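Local atomic coordinates of acetyl-CoA acetyltransferase (Bacillus anthracis, PDB entry 3SS6), a protein that probably catalyses the thiolase condensation of two acetyl-CoA molecules into acetoacetyl-CoA, with release of coenzyme A. Residues Y170-E176 and L326-E331; K217-P221 and V346-H350; G301-W307 and L389-A393; D306-E310 and E373-A377; V27-E31 and R62-T68. The contacts are given in a common frame with arbitrary orientation. Residue numbers count along the deposited sequence, not the author numbering.

Interaction 1 of 5, residues Y170-E176 and L326-E331; sequences YEITREE and LAVEKE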
# COMPACT_ATOMS: atom_id res chain seq x y z
N TYR A 170 31.11 18.68 -21.34
CA TYR A 170 31.10 19.76 -22.31
C TYR A 170 31.43 21.14 -21.72
O TYR A 170 31.36 22.16 -22.41
CB TYR A 170 29.76 19.79 -23.06
CG TYR A 170 29.65 18.72 -24.12
CD1 TYR A 170 29.96 19.00 -25.44
CD2 TYR A 170 29.24 17.42 -23.80
CE1 TYR A 170 29.87 18.03 -26.42
CE2 TYR A 170 29.15 16.44 -24.78
CZ TYR A 170 29.47 16.76 -26.09
OH TYR A 170 29.40 15.80 -27.09
N GLU A 171 31.80 21.16 -20.44
CA GLU A 171 32.14 22.39 -19.72
C GLU A 171 31.06 23.47 -19.88
O GLU A 171 31.36 24.63 -20.19
CB GLU A 171 33.52 22.91 -20.14
CG GLU A 171 34.63 21.92 -19.84
CD GLU A 171 36.01 22.44 -20.21
OE1 GLU A 171 36.42 23.49 -19.67
OE2 GLU A 171 36.67 21.80 -21.06
N ILE A 172 29.82 23.07 -19.63
CA ILE A 172 28.65 23.93 -19.74
C ILE A 172 28.44 24.72 -18.45
O ILE A 172 28.47 24.15 -17.36
CB ILE A 172 27.40 23.08 -20.02
CG1 ILE A 172 27.61 22.28 -21.31
CG2 ILE A 172 26.16 23.94 -20.12
CD1 ILE A 172 26.53 21.23 -21.56
N THR A 173 28.24 26.03 -18.57
CA THR A 173 28.11 26.86 -17.38
C THR A 173 26.67 26.99 -16.89
O THR A 173 25.71 26.74 -17.64
CB THR A 173 28.65 28.28 -17.62
OG1 THR A 173 27.80 28.96 -18.54
CG2 THR A 173 30.07 28.22 -18.19
N ARG A 174 26.52 27.37 -15.63
CA ARG A 174 25.21 27.67 -15.06
C ARG A 174 24.52 28.77 -15.88
O ARG A 174 23.34 28.67 -16.18
CB ARG A 174 25.35 28.11 -13.60
CG ARG A 174 24.08 28.65 -12.96
CD ARG A 174 22.98 27.58 -12.87
NE ARG A 174 21.86 28.07 -12.05
CZ ARG A 174 21.78 27.93 -10.73
NH1 ARG A 174 22.73 27.28 -10.06
NH2 ARG A 174 20.74 28.43 -10.07
N GLU A 175 25.27 29.82 -16.22
CA GLU A 175 24.71 30.91 -17.03
C GLU A 175 24.16 30.40 -18.37
O GLU A 175 23.05 30.77 -18.75
CB GLU A 175 25.75 32.00 -17.29
CG GLU A 175 25.26 33.05 -18.29
CD GLU A 175 26.21 34.22 -18.41
OE1 GLU A 175 26.62 34.76 -17.37
OE2 GLU A 175 26.54 34.61 -19.55
N GLU A 176 24.94 29.59 -19.08
CA GLU A 176 24.46 29.05 -20.35
C GLU A 176 23.13 28.31 -20.17
O GLU A 176 22.20 28.48 -20.96
CB GLU A 176 25.49 28.10 -20.97
CG GLU A 176 26.70 28.80 -21.56
CD GLU A 176 27.73 27.82 -22.12
OE1 GLU A 176 28.21 26.94 -21.37
OE2 GLU A 176 28.06 27.94 -23.32
N LEU A 326 22.24 21.92 -24.57
CA LEU A 326 23.48 22.64 -24.85
C LEU A 326 24.59 21.71 -25.34
O LEU A 326 25.37 22.08 -26.22
CB LEU A 326 23.93 23.44 -23.63
CG LEU A 326 23.11 24.72 -23.43
CD1 LEU A 326 23.16 25.19 -21.98
CD2 LEU A 326 23.62 25.82 -24.36
N ALA A 327 24.65 20.49 -24.79
CA ALA A 327 25.65 19.53 -25.24
C ALA A 327 25.42 19.19 -26.71
O ALA A 327 26.37 19.12 -27.49
CB ALA A 327 25.62 18.26 -24.38
N VAL A 328 24.17 18.97 -27.08
CA VAL A 328 23.83 18.69 -28.48
C VAL A 328 24.17 19.88 -29.37
O VAL A 328 24.77 19.73 -30.43
CB VAL A 328 22.34 18.33 -28.65
CG1 VAL A 328 21.99 18.18 -30.12
CG2 VAL A 328 22.03 17.04 -27.90
N GLU A 329 23.77 21.07 -28.93
CA GLU A 329 24.08 22.30 -29.68
C GLU A 329 25.58 22.47 -29.93
O GLU A 329 26.00 22.79 -31.05
CB GLU A 329 23.54 23.52 -28.95
CG GLU A 329 23.79 24.83 -29.70
CD GLU A 329 23.25 26.03 -28.96
OE1 GLU A 329 22.06 26.36 -29.15
OE2 GLU A 329 24.03 26.65 -28.20
N LYS A 330 26.39 22.25 -28.90
CA LYS A 330 27.84 22.35 -29.02
C LYS A 330 28.42 21.26 -29.91
O LYS A 330 29.29 21.52 -30.74
CB LYS A 330 28.50 22.32 -27.64
CG LYS A 330 28.15 23.54 -26.79
CD LYS A 330 28.65 23.39 -25.36
CE LYS A 330 28.22 24.57 -24.50
NZ LYS A 330 28.74 25.86 -25.02
N GLU A 331 27.93 20.03 -29.75
CA GLU A 331 28.46 18.90 -30.51
C GLU A 331 28.21 19.06 -32.01
O GLU A 331 29.10 18.80 -32.83
CB GLU A 331 27.85 17.59 -30.00
CG GLU A 331 28.28 16.36 -30.78
CD GLU A 331 29.77 16.09 -30.69
OE1 GLU A 331 30.36 16.25 -29.60
OE2 GLU A 331 30.36 15.71 -31.72
O HOH W 1 30.50 26.26 -22.30
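Tyr170 turns its ring across helix 322-332: Ala327 CB lies over one ring face, 4.0 Å from the centroid and 21° off the normal, a CH-pi contact. In the plane of the ring, Tyr170 OH donates to Glu331 OE1 at 2.7 Å; the same carboxylate also forms a salt bridge with Arg299. Glu171 takes positive phi and breaks out of helical geometry, and its O accepts a 2.8 Å hydrogen bond from water 1. Ile172, buried in the turn, meets Leu326 (CG2 to CD1 3.7 Å) and Ala327 (CD1 to CB 4.2 Å), so an apolar layer lies between the polar pairs. Thr173 is the N-cap of helix 174-194: its OG1 accepts from Glu176 N at 3.0 Å, and its N donates to Glu176 OE1 at 2.9 Å. Glu176 then serves both its own helix and the neighbouring one, because its OE2 makes a 2.8 Å salt bridge to Lys330 NZ, while water 1 donates to its OE1 at 2.6 Å. The reciprocal Thr173-Glu176 bonds are a capping box, and here the capping acid also ties the corner between helices 159-170 and 174-194 to a helix of the C-terminal thiolase half.

Interaction 2 of 5, residues K217-P221 and V346-H350; sequences KDEHP and VGLGH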
# COMPACT_ATOMS: atom_id res chain seq x y z
N LYS A 217 -4.96 25.98 -22.93
CA LYS A 217 -3.67 26.67 -23.04
C LYS A 217 -2.57 25.98 -22.23
O LYS A 217 -2.80 25.57 -21.09
CB LYS A 217 -3.80 28.12 -22.56
CG LYS A 217 -5.01 28.86 -23.14
CD LYS A 217 -4.83 29.20 -24.61
CE LYS A 217 -3.79 30.30 -24.80
NZ LYS A 217 -3.73 30.82 -26.19
N ASP A 218 -1.39 25.88 -22.83
CA ASP A 218 -0.22 25.31 -22.16
C ASP A 218 0.01 26.02 -20.83
O ASP A 218 0.01 27.26 -20.77
CB ASP A 218 1.01 25.48 -23.05
CG ASP A 218 0.90 24.70 -24.36
OD1 ASP A 218 0.63 23.47 -24.31
OD2 ASP A 218 1.08 25.32 -25.43
N GLU A 219 0.19 25.26 -19.75
CA GLU A 219 0.25 25.93 -18.46
C GLU A 219 1.64 25.93 -17.80
O GLU A 219 1.81 26.54 -16.74
CB GLU A 219 -0.85 25.45 -17.50
CG GLU A 219 -0.78 24.00 -17.18
CD GLU A 219 -1.82 23.52 -16.16
OE1 GLU A 219 -2.64 24.30 -15.61
OE2 GLU A 219 -1.80 22.32 -15.88
N HIS A 220 2.62 25.32 -18.46
CA HIS A 220 3.98 25.30 -17.89
C HIS A 220 4.74 26.62 -18.04
O HIS A 220 5.51 26.98 -17.15
CB HIS A 220 4.82 24.14 -18.45
CG HIS A 220 5.96 23.75 -17.56
ND1 HIS A 220 5.80 22.92 -16.47
CD2 HIS A 220 7.27 24.09 -17.58
CE1 HIS A 220 6.96 22.75 -15.87
NE2 HIS A 220 7.87 23.45 -16.52
N PRO A 221 4.57 27.34 -19.16
CA PRO A 221 5.35 28.57 -19.29
C PRO A 221 5.02 29.57 -18.18
O PRO A 221 3.84 29.71 -17.82
CB PRO A 221 4.92 29.10 -20.66
CG PRO A 221 4.64 27.83 -21.45
CD PRO A 221 3.90 26.97 -20.42
N VAL A 346 11.88 22.96 -21.42
CA VAL A 346 12.03 23.69 -20.17
C VAL A 346 10.84 24.62 -19.96
O VAL A 346 10.26 24.68 -18.86
CB VAL A 346 13.36 24.45 -20.09
CG1 VAL A 346 13.36 25.36 -18.86
CG2 VAL A 346 14.52 23.45 -20.02
N GLY A 347 10.46 25.35 -21.00
CA GLY A 347 9.32 26.24 -20.88
C GLY A 347 7.95 25.59 -21.03
O GLY A 347 6.99 25.95 -20.32
N LEU A 348 7.85 24.63 -21.94
CA LEU A 348 6.55 24.04 -22.29
C LEU A 348 6.22 22.77 -21.53
O LEU A 348 5.05 22.40 -21.45
CB LEU A 348 6.50 23.74 -23.79
CG LEU A 348 6.36 24.96 -24.69
CD1 LEU A 348 6.80 24.59 -26.10
CD2 LEU A 348 4.90 25.47 -24.66
N GLY A 349 7.22 22.10 -20.98
CA GLY A 349 6.98 20.86 -20.27
C GLY A 349 7.38 19.63 -21.08
O GLY A 349 7.62 19.72 -22.27
N HIS A 350 7.49 18.50 -20.39
CA HIS A 350 7.93 17.26 -21.00
C HIS A 350 7.09 16.02 -20.63
O HIS A 350 7.53 15.21 -19.84
CB HIS A 350 9.41 17.05 -20.63
CG HIS A 350 10.06 15.88 -21.29
ND1 HIS A 350 9.57 15.30 -22.45
CD2 HIS A 350 11.19 15.20 -20.98
CE1 HIS A 350 10.36 14.31 -22.80
NE2 HIS A 350 11.35 14.22 -21.93
O HOH W 2 2.66 23.69 -20.84
O HOH W 3 10.74 23.68 -16.35
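The loop residues 217-221 run close beside the end of helix 345-348, with CA atoms 4.9 Å apart for Pro221 and Gly347 and 5.2 Å for His220 and Leu348. Gly349 leaves the helix with positive phi and, with His350, opens the Gly-His-Pro signature of the thiolase family, so this buried contact backs one of the family's sequence motifs. No direct hydrogen bond joins the segments: Pro221 N sits 3.0 Å from Gly347 O but has no hydrogen to share. Water 2 bridges the backbones instead, accepting from His220 N at 2.9 Å and donating to Leu348 O at 2.8 Å. At Gly349 a CB would be pressed against the preceding carbonyl oxygen and would come within 3.7 Å of His220 CB; without one, Gly349 CA fits over a face of the His220 ring. Leu348 CD2 reaches Pro221 CG at 4.0 Å and Asp218 OD2 at 3.9 Å; the Asp218 carboxylate has its polar partners in Arg14 and the backbone N of Ile17. His220 lays its ring edge along the helix end, CD2 3.3 Å from Val346 O, and water 3 closes the gap, 2.9 Å from His220 NE2 and donating to Val346 O at 2.7 Å.

Interaction 3 of 5, residues G301-W307 and L389-A393; sequences GLEKVDW and LFIEA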
# COMPACT_ATOMS: atom_id res chain seq x y z
N GLY A 301 21.05 10.19 -39.71
CA GLY A 301 19.90 10.50 -40.54
C GLY A 301 20.19 11.42 -41.71
O GLY A 301 19.63 11.23 -42.79
N LEU A 302 21.03 12.43 -41.50
CA LEU A 302 21.39 13.37 -42.56
C LEU A 302 22.09 12.63 -43.70
O LEU A 302 21.89 12.93 -44.87
CB LEU A 302 22.30 14.48 -42.02
CG LEU A 302 21.69 15.55 -41.11
CD1 LEU A 302 22.79 16.36 -40.45
CD2 LEU A 302 20.74 16.48 -41.87
N GLU A 303 22.89 11.63 -43.33
CA GLU A 303 23.59 10.82 -44.32
C GLU A 303 22.58 10.06 -45.16
O GLU A 303 22.74 9.92 -46.37
CB GLU A 303 24.53 9.84 -43.61
CG GLU A 303 25.96 9.85 -44.13
CD GLU A 303 26.08 9.34 -45.55
OE1 GLU A 303 25.16 8.63 -46.01
OE2 GLU A 303 27.09 9.66 -46.22
N LYS A 304 21.53 9.57 -44.50
CA LYS A 304 20.50 8.78 -45.16
C LYS A 304 19.65 9.60 -46.13
O LYS A 304 19.32 9.13 -47.21
CB LYS A 304 19.60 8.10 -44.13
CG LYS A 304 20.13 6.78 -43.60
CD LYS A 304 19.74 6.55 -42.14
CE LYS A 304 18.28 6.90 -41.87
NZ LYS A 304 17.35 5.98 -42.58
N VAL A 305 19.30 10.82 -45.74
CA VAL A 305 18.43 11.66 -46.55
C VAL A 305 19.20 12.61 -47.45
O VAL A 305 18.61 13.33 -48.25
CB VAL A 305 17.42 12.47 -45.70
CG1 VAL A 305 16.63 11.53 -44.80
CG2 VAL A 305 18.14 13.53 -44.89
N ASP A 306 20.52 12.60 -47.31
CA ASP A 306 21.38 13.40 -48.17
C ASP A 306 21.11 14.89 -47.97
O ASP A 306 21.05 15.66 -48.94
CB ASP A 306 21.21 12.99 -49.63
CG ASP A 306 22.27 13.61 -50.54
OD1 ASP A 306 23.36 13.94 -50.03
OD2 ASP A 306 22.00 13.74 -51.75
N TRP A 307 20.94 15.29 -46.72
CA TRP A 307 20.88 16.70 -46.35
C TRP A 307 22.17 17.08 -45.65
O TRP A 307 22.79 16.25 -44.97
CB TRP A 307 19.76 16.98 -45.37
CG TRP A 307 18.36 16.91 -45.88
CD1 TRP A 307 17.95 16.58 -47.14
CD2 TRP A 307 17.18 17.18 -45.12
NE1 TRP A 307 16.57 16.63 -47.21
CE2 TRP A 307 16.08 17.00 -45.98
CE3 TRP A 307 16.94 17.57 -43.79
CZ2 TRP A 307 14.76 17.18 -45.57
CZ3 TRP A 307 15.62 17.74 -43.38
CH2 TRP A 307 14.56 17.54 -44.26
N LEU A 389 13.81 12.56 -36.78
CA LEU A 389 12.79 12.47 -37.81
C LEU A 389 12.98 13.63 -38.78
O LEU A 389 13.16 14.78 -38.36
CB LEU A 389 11.40 12.54 -37.16
CG LEU A 389 10.20 12.42 -38.09
CD1 LEU A 389 10.20 11.07 -38.81
CD2 LEU A 389 8.91 12.60 -37.30
N PHE A 390 12.96 13.34 -40.07
CA PHE A 390 13.26 14.33 -41.11
C PHE A 390 12.02 14.53 -41.96
O PHE A 390 11.49 13.57 -42.51
CB PHE A 390 14.44 13.85 -41.96
CG PHE A 390 15.70 13.66 -41.17
CD1 PHE A 390 16.69 14.63 -41.19
CD2 PHE A 390 15.86 12.54 -40.37
CE1 PHE A 390 17.85 14.47 -40.43
CE2 PHE A 390 17.01 12.37 -39.61
CZ PHE A 390 18.01 13.33 -39.64
N ILE A 391 11.54 15.77 -42.02
CA ILE A 391 10.29 16.05 -42.72
C ILE A 391 10.41 17.23 -43.68
O ILE A 391 11.32 18.06 -43.55
CB ILE A 391 9.13 16.33 -41.74
CG1 ILE A 391 9.40 17.61 -40.95
CG2 ILE A 391 8.91 15.15 -40.79
CD1 ILE A 391 8.18 18.09 -40.19
N GLU A 392 9.51 17.28 -44.65
CA GLU A 392 9.40 18.44 -45.53
C GLU A 392 7.96 18.92 -45.51
O GLU A 392 7.05 18.15 -45.81
CB GLU A 392 9.83 18.09 -46.97
CG GLU A 392 11.32 17.77 -47.07
CD GLU A 392 11.76 17.32 -48.46
OE1 GLU A 392 10.90 16.99 -49.30
OE2 GLU A 392 12.98 17.30 -48.69
N ALA A 393 7.76 20.18 -45.16
CA ALA A 393 6.43 20.77 -45.24
C ALA A 393 6.03 20.90 -46.70
O ALA A 393 6.87 21.20 -47.56
CB ALA A 393 6.41 22.13 -44.55
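Phe390 projects from strand 385-393 against the sheet-facing side of helix 294-305 and the turn that follows it, its ring lying against Gly301, Leu302, Val305 and Trp307. Gly301 makes room for it: Gly301 CA is 3.5 Å from Phe390 CZ, and a CB there would come within 2.2 Å of Phe390 CE2, a clash. Leu302 CD2 touches Phe390 CE1 at 3.8 Å and Val305 CG2 approaches Phe390 CD1 at 4.1 Å, so residues about one helical turn apart press on the same side of the ring. Past the helix end, where Asp306 has positive phi, Trp307 folds back over the strand. The edge of Phe390 points toward the face of the Trp307 six-membered ring in an offset edge-to-face pair, centroids 5.9 Å apart and planes at 76°. The indole rim runs on along the strand, with Trp307 CH2 3.4 Å from Ile391 O and Trp307 CZ2 3.6 Å from Glu392 OE2. Helix and strand segments cross at -42°, their axes 9.6 Å apart at the closest. Ile391 points away from them and packs on helix 352-370, so the strand has a helix against each face, as expected in the three-layer alpha-beta-alpha sandwich of a thiolase half.

Interaction 4 of 5, residues D306-E310 and E373-A377; sequences DWSLE and EKGIA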
# COMPACT_ATOMS: atom_id res chain seq x y z
N ASP A 306 20.52 12.60 -47.31
CA ASP A 306 21.38 13.40 -48.17
C ASP A 306 21.11 14.89 -47.97
O ASP A 306 21.05 15.66 -48.94
CB ASP A 306 21.21 12.99 -49.63
CG ASP A 306 22.27 13.61 -50.54
OD1 ASP A 306 23.36 13.94 -50.03
OD2 ASP A 306 22.00 13.74 -51.75
N TRP A 307 20.94 15.29 -46.72
CA TRP A 307 20.88 16.70 -46.35
C TRP A 307 22.17 17.08 -45.65
O TRP A 307 22.79 16.25 -44.97
CB TRP A 307 19.76 16.98 -45.37
CG TRP A 307 18.36 16.91 -45.88
CD1 TRP A 307 17.95 16.58 -47.14
CD2 TRP A 307 17.18 17.18 -45.12
NE1 TRP A 307 16.57 16.63 -47.21
CE2 TRP A 307 16.08 17.00 -45.98
CE3 TRP A 307 16.94 17.57 -43.79
CZ2 TRP A 307 14.76 17.18 -45.57
CZ3 TRP A 307 15.62 17.74 -43.38
CH2 TRP A 307 14.56 17.54 -44.26
N SER A 308 22.56 18.34 -45.79
CA SER A 308 23.54 18.91 -44.88
C SER A 308 22.73 19.42 -43.70
O SER A 308 21.53 19.68 -43.81
CB SER A 308 24.28 20.07 -45.53
OG SER A 308 23.43 21.19 -45.69
N LEU A 309 23.38 19.56 -42.55
CA LEU A 309 22.70 20.12 -41.39
C LEU A 309 22.19 21.52 -41.75
O LEU A 309 21.10 21.92 -41.35
CB LEU A 309 23.67 20.17 -40.21
CG LEU A 309 23.16 20.74 -38.89
CD1 LEU A 309 21.97 19.94 -38.36
CD2 LEU A 309 24.31 20.76 -37.89
N GLU A 310 22.99 22.24 -42.53
CA GLU A 310 22.68 23.60 -42.94
C GLU A 310 21.41 23.70 -43.77
O GLU A 310 20.75 24.75 -43.79
CB GLU A 310 23.86 24.19 -43.72
CG GLU A 310 25.12 24.44 -42.89
CD GLU A 310 25.64 23.19 -42.19
OE1 GLU A 310 25.80 22.14 -42.86
OE2 GLU A 310 25.90 23.26 -40.96
N GLU A 373 10.52 24.79 -45.60
CA GLU A 373 10.34 23.40 -46.03
C GLU A 373 10.91 22.34 -45.10
O GLU A 373 10.19 21.44 -44.65
CB GLU A 373 10.94 23.20 -47.43
CG GLU A 373 10.76 21.79 -47.96
CD GLU A 373 11.32 21.61 -49.37
OE1 GLU A 373 12.46 22.05 -49.63
OE2 GLU A 373 10.61 21.03 -50.20
N LYS A 374 12.22 22.41 -44.83
CA LYS A 374 12.92 21.28 -44.22
C LYS A 374 13.02 21.34 -42.70
O LYS A 374 13.50 22.32 -42.14
CB LYS A 374 14.32 21.14 -44.83
CG LYS A 374 14.32 20.79 -46.32
CD LYS A 374 15.71 20.49 -46.82
CE LYS A 374 15.70 20.05 -48.28
NZ LYS A 374 15.27 21.16 -49.18
N GLY A 375 12.58 20.27 -42.05
CA GLY A 375 12.56 20.20 -40.59
C GLY A 375 13.23 18.95 -40.05
O GLY A 375 13.18 17.89 -40.66
N ILE A 376 13.89 19.10 -38.90
CA ILE A 376 14.42 17.95 -38.17
C ILE A 376 13.85 18.00 -36.77
O ILE A 376 13.94 19.03 -36.10
CB ILE A 376 15.95 18.01 -38.07
CG1 ILE A 376 16.58 18.01 -39.46
CG2 ILE A 376 16.47 16.85 -37.24
CD1 ILE A 376 18.11 18.21 -39.44
N ALA A 377 13.28 16.88 -36.31
CA ALA A 377 12.86 16.77 -34.93
C ALA A 377 13.65 15.63 -34.29
O ALA A 377 13.76 14.55 -34.86
CB ALA A 377 11.36 16.49 -34.83
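Contacts with the indole ring come first. The aliphatic part of Lys374 lies flat over a face of Trp307: its CD is 3.8 Å from the centroid of the six-membered ring and 20° off the normal, a CH-pi contact, and Lys374 CD comes to 3.6 Å from Trp307 CE2. The ammonium adds little to this, because Lys374 NZ is 5.5 Å from the centroid of the five-membered ring, at most a weak cation-pi attraction. At the ring edge, Trp307 CZ3 is 3.7 Å from Gly375 O and 4.0 Å from Ile376 CG1. The indole thus covers three successive residues at the start of strand 374-381. This is the helix-to-strand connection of an alpha/beta layer: residues 306-310 lead from helix 294-305 to strand 314-317, one of the two edge strands of the sheet within the chain and the neighbour of strand 374-381. Purely aliphatic packing is slight, Leu309 CD1 meeting Ile376 CD1 at 4.4 Å, with Leu302 touching both side chains. No hydrogen bond crosses between the segments. The charge of Lys374 is met within its own segment, by a 3.0 Å salt bridge from Lys374 NZ to Glu373 OE1, and the Asp313 carboxylate accepts from the backbone N of both Glu373 and Lys374.

Interaction 5 of 5, residues V27-E31 and R62-T68; sequences VTPVE and RTDEANT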
# COMPACT_ATOMS: atom_id res chain seq x y z
N VAL A 27 -6.81 13.01 -15.05
CA VAL A 27 -7.11 12.44 -16.35
C VAL A 27 -6.16 11.27 -16.60
O VAL A 27 -4.95 11.41 -16.36
CB VAL A 27 -6.96 13.50 -17.45
CG1 VAL A 27 -7.24 12.92 -18.82
CG2 VAL A 27 -7.91 14.68 -17.17
N THR A 28 -6.69 10.15 -17.09
CA THR A 28 -5.84 8.99 -17.41
C THR A 28 -5.27 9.12 -18.82
O THR A 28 -5.72 9.97 -19.61
CB THR A 28 -6.61 7.65 -17.34
OG1 THR A 28 -7.51 7.54 -18.45
CG2 THR A 28 -7.38 7.52 -16.03
N PRO A 29 -4.27 8.29 -19.16
CA PRO A 29 -3.71 8.42 -20.51
C PRO A 29 -4.74 8.17 -21.61
O PRO A 29 -4.74 8.88 -22.61
CB PRO A 29 -2.60 7.35 -20.54
CG PRO A 29 -2.17 7.21 -19.10
CD PRO A 29 -3.49 7.35 -18.32
N VAL A 30 -5.60 7.17 -21.44
CA VAL A 30 -6.64 6.93 -22.45
C VAL A 30 -7.57 8.14 -22.56
O VAL A 30 -7.87 8.58 -23.66
CB VAL A 30 -7.45 5.64 -22.15
CG1 VAL A 30 -8.74 5.60 -22.99
CG2 VAL A 30 -6.58 4.41 -22.43
N GLU A 31 -7.97 8.70 -21.43
CA GLU A 31 -8.86 9.86 -21.45
C GLU A 31 -8.24 11.05 -22.16
O GLU A 31 -8.93 11.81 -22.83
CB GLU A 31 -9.27 10.24 -20.03
CG GLU A 31 -10.14 9.17 -19.39
CD GLU A 31 -10.39 9.43 -17.92
OE1 GLU A 31 -9.64 10.20 -17.30
OE2 GLU A 31 -11.34 8.83 -17.37
N ARG A 62 -0.33 1.42 -18.18
CA ARG A 62 -1.13 1.00 -17.03
C ARG A 62 -1.86 -0.29 -17.35
O ARG A 62 -2.49 -0.42 -18.41
CB ARG A 62 -2.15 2.06 -16.70
CG ARG A 62 -1.55 3.36 -16.19
CD ARG A 62 -2.60 4.48 -16.14
NE ARG A 62 -3.74 4.15 -15.28
CZ ARG A 62 -4.28 4.99 -14.41
NH1 ARG A 62 -3.81 6.23 -14.27
NH2 ARG A 62 -5.32 4.61 -13.67
N THR A 63 -1.82 -1.24 -16.41
CA THR A 63 -2.51 -2.50 -16.63
C THR A 63 -4.03 -2.37 -16.59
O THR A 63 -4.75 -3.27 -17.05
CB THR A 63 -2.02 -3.60 -15.65
OG1 THR A 63 -1.88 -3.03 -14.35
CG2 THR A 63 -0.66 -4.11 -16.10
N ASP A 64 -4.53 -1.26 -16.05
CA ASP A 64 -5.97 -1.01 -16.03
C ASP A 64 -6.48 -0.37 -17.33
O ASP A 64 -7.69 -0.20 -17.52
CB ASP A 64 -6.43 -0.24 -14.76
CG ASP A 64 -5.97 1.21 -14.73
OD1 ASP A 64 -5.21 1.65 -15.62
OD2 ASP A 64 -6.36 1.92 -13.77
N GLU A 65 -5.54 -0.08 -18.22
CA GLU A 65 -5.81 0.46 -19.54
C GLU A 65 -4.79 -0.26 -20.43
O GLU A 65 -3.97 0.38 -21.08
CB GLU A 65 -5.63 1.97 -19.58
CG GLU A 65 -6.68 2.72 -18.77
CD GLU A 65 -6.61 4.22 -18.94
OE1 GLU A 65 -5.57 4.72 -19.42
OE2 GLU A 65 -7.60 4.90 -18.59
N ALA A 66 -4.87 -1.58 -20.48
CA ALA A 66 -3.94 -2.40 -21.26
C ALA A 66 -3.99 -2.11 -22.74
O ALA A 66 -5.02 -2.14 -23.32
CB ALA A 66 -4.19 -3.84 -21.01
N ASN A 67 -2.83 -1.87 -23.31
CA ASN A 67 -2.70 -1.52 -24.70
C ASN A 67 -3.39 -0.17 -24.85
O ASN A 67 -4.47 -0.06 -25.27
CB ASN A 67 -3.30 -2.52 -25.66
CG ASN A 67 -2.96 -2.19 -27.10
OD1 ASN A 67 -2.48 -1.15 -27.35
ND2 ASN A 67 -3.22 -3.10 -27.99
N THR A 68 -2.69 0.87 -24.45
CA THR A 68 -3.27 2.18 -24.48
C THR A 68 -3.86 2.58 -25.81
O THR A 68 -4.88 3.18 -25.85
CB THR A 68 -2.19 3.25 -24.16
OG1 THR A 68 -1.37 2.82 -23.11
CG2 THR A 68 -2.81 4.62 -23.85
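A carboxylate from a distant loop joins the N-terminal cap of a helix: Glu65 OE2 accepts from Thr28 OG1 at 2.6 Å, and Glu65 OE1 accepts from Val30 N at 3.2 Å. Thr28 is the N-cap of helix 29-43 and forms a capping box with Glu31, in which Glu31 N donates to Thr28 OG1 at 3.2 Å and Thr28 N donates to Glu31 OE1 at 3.0 Å. Thr28 OG1 and Glu65 OE1 thus meet NH groups of the first turn, which lack acceptors within the helix, while Glu31 OE1 takes the NH of the N-cap residue. Pro29, the first helical residue, has no NH to offer and packs instead, its CD 3.5 Å from Glu65 OE1 and 3.7 Å from Arg62 CD. Val30 covers the start of helix 68-75, its CG2 4.0 Å from Thr68 CG2, while Thr68 OG1 bonds to His58. The loop 62-68 has its own brace, Arg62 NE to Asp64 OD1 and Arg62 NH2 to Asp64 OD2, both 2.9 Å. It also faces a subunit boundary within the tetramer: Asp64 forms a salt bridge with Lys129 of a second subunit, and Thr63 a hydrogen bond with Glu148 of that subunit. The Arg62 guanidinium comes back to the cap, one face covered by Thr28 CG2, which lies 4.2 Å from Arg62 NH1.

Interactions 3 and 4 form one continuous patch: they share Asp306 and Trp307 and reach neighbouring strands of the same sheet, with centres 5 Å apart. Their chemistry is aromatic and aliphatic, without hydrogen bonds between paired segments. Interactions 1 and 5, on opposite sides of the chain's centre with about 37 Å between their centres, both build on a capping box and partly exposed carboxylates; interaction 1 adds a salt bridge, and the loop of interaction 5 borders another subunit. These four are partly buried. Interaction 2 is the most buried and has no direct hydrogen bond; two waters bridge it alongside close packing. Interactions 1 and 2 join the N- and C-terminal halves of the thiolase chain; the others each stay within one.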